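Local coordinates for tail spike protein gp49 (Pseudomonas phage LKA1, PDB 4RU4), which probably serves as the phage's tailspike lyase, cleaving the O-specific polysaccharide of Pseudomonas when the virus enters its host, at residues V519-A524 and S528-P533. Residues are numbered along the deposited sequence; the frame is centred on the assembly and turned at random.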
loop_
_atom_site.group_PDB
_atom_site.type_symbol
_atom_site.label_atom_id
_atom_site.label_comp_id
_atom_site.label_asym_id
_atom_site.label_seq_id
_atom_site.Cartn_x
_atom_site.Cartn_y
_atom_site.Cartn_z
ATOM N N VAL B 519 21.538 -38.473 -2.625
ATOM C CA VAL B 519 21.481 -39.731 -1.882
ATOM C C VAL B 519 22.667 -40.635 -2.220
ATOM O O VAL B 519 22.893 -40.974 -3.383
ATOM C CB VAL B 519 20.148 -40.474 -2.155
ATOM C CG1 VAL B 519 20.153 -41.867 -1.488
ATOM C CG2 VAL B 519 18.966 -39.633 -1.678
ATOM N N GLN B 520 23.441 -41.008 -1.206
ATOM C CA GLN B 520 24.610 -41.833 -1.452
ATOM C C GLN B 520 24.199 -43.291 -1.649
ATOM O O GLN B 520 23.343 -43.800 -0.917
ATOM C CB GLN B 520 25.618 -41.721 -0.312
ATOM C CG GLN B 520 26.818 -42.608 -0.514
ATOM C CD GLN B 520 27.880 -42.350 0.506
ATOM O OE1 GLN B 520 28.651 -41.405 0.386
ATOM N NE2 GLN B 520 27.913 -43.170 1.534
ATOM N N VAL B 521 24.782 -43.955 -2.648
ATOM C CA VAL B 521 24.629 -45.404 -2.805
ATOM C C VAL B 521 26.009 -46.044 -2.973
ATOM O O VAL B 521 26.898 -45.448 -3.540
ATOM C CB VAL B 521 23.722 -45.809 -4.001
ATOM C CG1 VAL B 521 22.302 -45.244 -3.828
ATOM C CG2 VAL B 521 24.327 -45.366 -5.355
ATOM N N THR B 522 26.165 -47.259 -2.473
ATOM C CA THR B 522 27.408 -48.003 -2.655
ATOM C C THR B 522 27.121 -49.232 -3.506
ATOM O O THR B 522 26.206 -50.025 -3.205
ATOM C CB THR B 522 27.988 -48.430 -1.306
ATOM O OG1 THR B 522 28.173 -47.262 -0.490
ATOM C CG2 THR B 522 29.333 -49.163 -1.490
ATOM N N THR B 523 27.874 -49.375 -4.591
ATOM C CA THR B 523 27.718 -50.544 -5.442
ATOM C C THR B 523 28.130 -51.845 -4.719
ATOM O O THR B 523 28.875 -51.827 -3.735
ATOM C CB THR B 523 28.489 -50.377 -6.764
ATOM O OG1 THR B 523 29.864 -50.074 -6.490
ATOM C CG2 THR B 523 27.867 -49.238 -7.581
ATOM N N ALA B 524 27.597 -52.968 -5.183
ATOM C CA ALA B 524 28.038 -54.277 -4.697
ATOM C C ALA B 524 28.613 -55.055 -5.868
ATOM O O ALA B 524 28.078 -54.977 -6.974
ATOM C CB ALA B 524 26.867 -55.045 -4.075
ATOM N N SER B 528 24.283 -55.812 -10.524
ATOM C CA SER B 528 24.470 -54.849 -11.608
ATOM C C SER B 528 23.722 -53.567 -11.275
ATOM O O SER B 528 23.576 -52.679 -12.122
ATOM C CB SER B 528 23.943 -55.420 -12.926
ATOM O OG SER B 528 22.528 -55.446 -12.918
ATOM N N SER B 529 23.243 -53.474 -10.036
ATOM C CA SER B 529 22.476 -52.305 -9.620
ATOM C C SER B 529 22.491 -52.063 -8.115
ATOM O O SER B 529 22.822 -52.950 -7.329
ATOM C CB SER B 529 21.019 -52.415 -10.109
ATOM O OG SER B 529 20.333 -53.487 -9.476
ATOM N N VAL B 530 22.128 -50.844 -7.730
ATOM C CA VAL B 530 21.914 -50.492 -6.326
ATOM C C VAL B 530 20.811 -49.447 -6.339
ATOM O O VAL B 530 20.743 -48.640 -7.248
ATOM C CB VAL B 530 23.217 -49.988 -5.626
ATOM C CG1 VAL B 530 23.884 -48.860 -6.406
ATOM C CG2 VAL B 530 22.943 -49.599 -4.169
ATOM N N THR B 531 19.891 -49.526 -5.383
ATOM C CA THR B 531 18.753 -48.622 -5.339
ATOM C C THR B 531 18.634 -48.020 -3.957
ATOM O O THR B 531 19.208 -48.541 -2.999
ATOM C CB THR B 531 17.421 -49.365 -5.662
ATOM O OG1 THR B 531 17.168 -50.367 -4.671
ATOM C CG2 THR B 531 17.489 -50.027 -7.033
ATOM N N ALA B 532 17.869 -46.937 -3.847
ATOM C CA ALA B 532 17.612 -46.302 -2.560
ATOM C C ALA B 532 16.279 -45.568 -2.631
ATOM O O ALA B 532 16.005 -44.840 -3.580
ATOM C CB ALA B 532 18.724 -45.330 -2.202
ATOM N N PRO B 533 15.444 -45.755 -1.617
ATOM C CA PRO B 533 14.128 -45.132 -1.697
ATOM C C PRO B 533 14.168 -43.690 -1.219
ATOM O O PRO B 533 14.996 -43.321 -0.378
ATOM C CB PRO B 533 13.272 -46.010 -0.775
ATOM C CG PRO B 533 14.233 -46.480 0.271
ATOM C CD PRO B 533 15.587 -46.622 -0.431
HETATM O O HOH W 1 25.773 -53.249 -7.279
#
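Strands 519-522 and 529-533 face each other in a roughly antiparallel fashion, their axes 7.1 Å apart at closest approach and their N-to-C directions 148° apart. No hydrogen bond joins them directly; the CA atoms of the two segments come nearest just past the end of strand 519-522, at Thr523 and Val530, 5.9 Å apart. Just beyond, a water accepts from Ala524 N at 2.8 Å and lies where it can also donate to Ser529 O.

Between the strands the facing side chains meet mainly through methyl groups. Val530 contributes the largest share. Its CG1 meets Val521 CG2 at 3.7 Å, the two valines set at a slant to each other, while its CG2, held anti to the backbone N, reaches Thr522 O at 3.4 Å in van der Waals packing against the carbonyl. Ala532, the next residue along the strand to face the other segment, touches Val519 CG1 at 3.8 Å and Val521 CG1 at 3.9 Å with its CB. Thr523 CG2 comes within 4.2 Å of Val530 CG1, the side chains at about a right angle; at chi1 55° Thr523 holds this methyl anti to its carbonyl carbon, with OG1 hydrogen-bonded to Ser587 O and Val589 N.

Together these residues join two sheets packed face to face, as in the β-sandwich of an Ig-like domain. Strand 510-522 pairs through its backbone with strand 590-600, and Val530 bonds likewise to Leu577 on strand 572-578. At the turn, Ser528 OG hydrogen-bonds Tyr555 OH of the second subunit, bringing this end of the sandwich against the neighbouring chain.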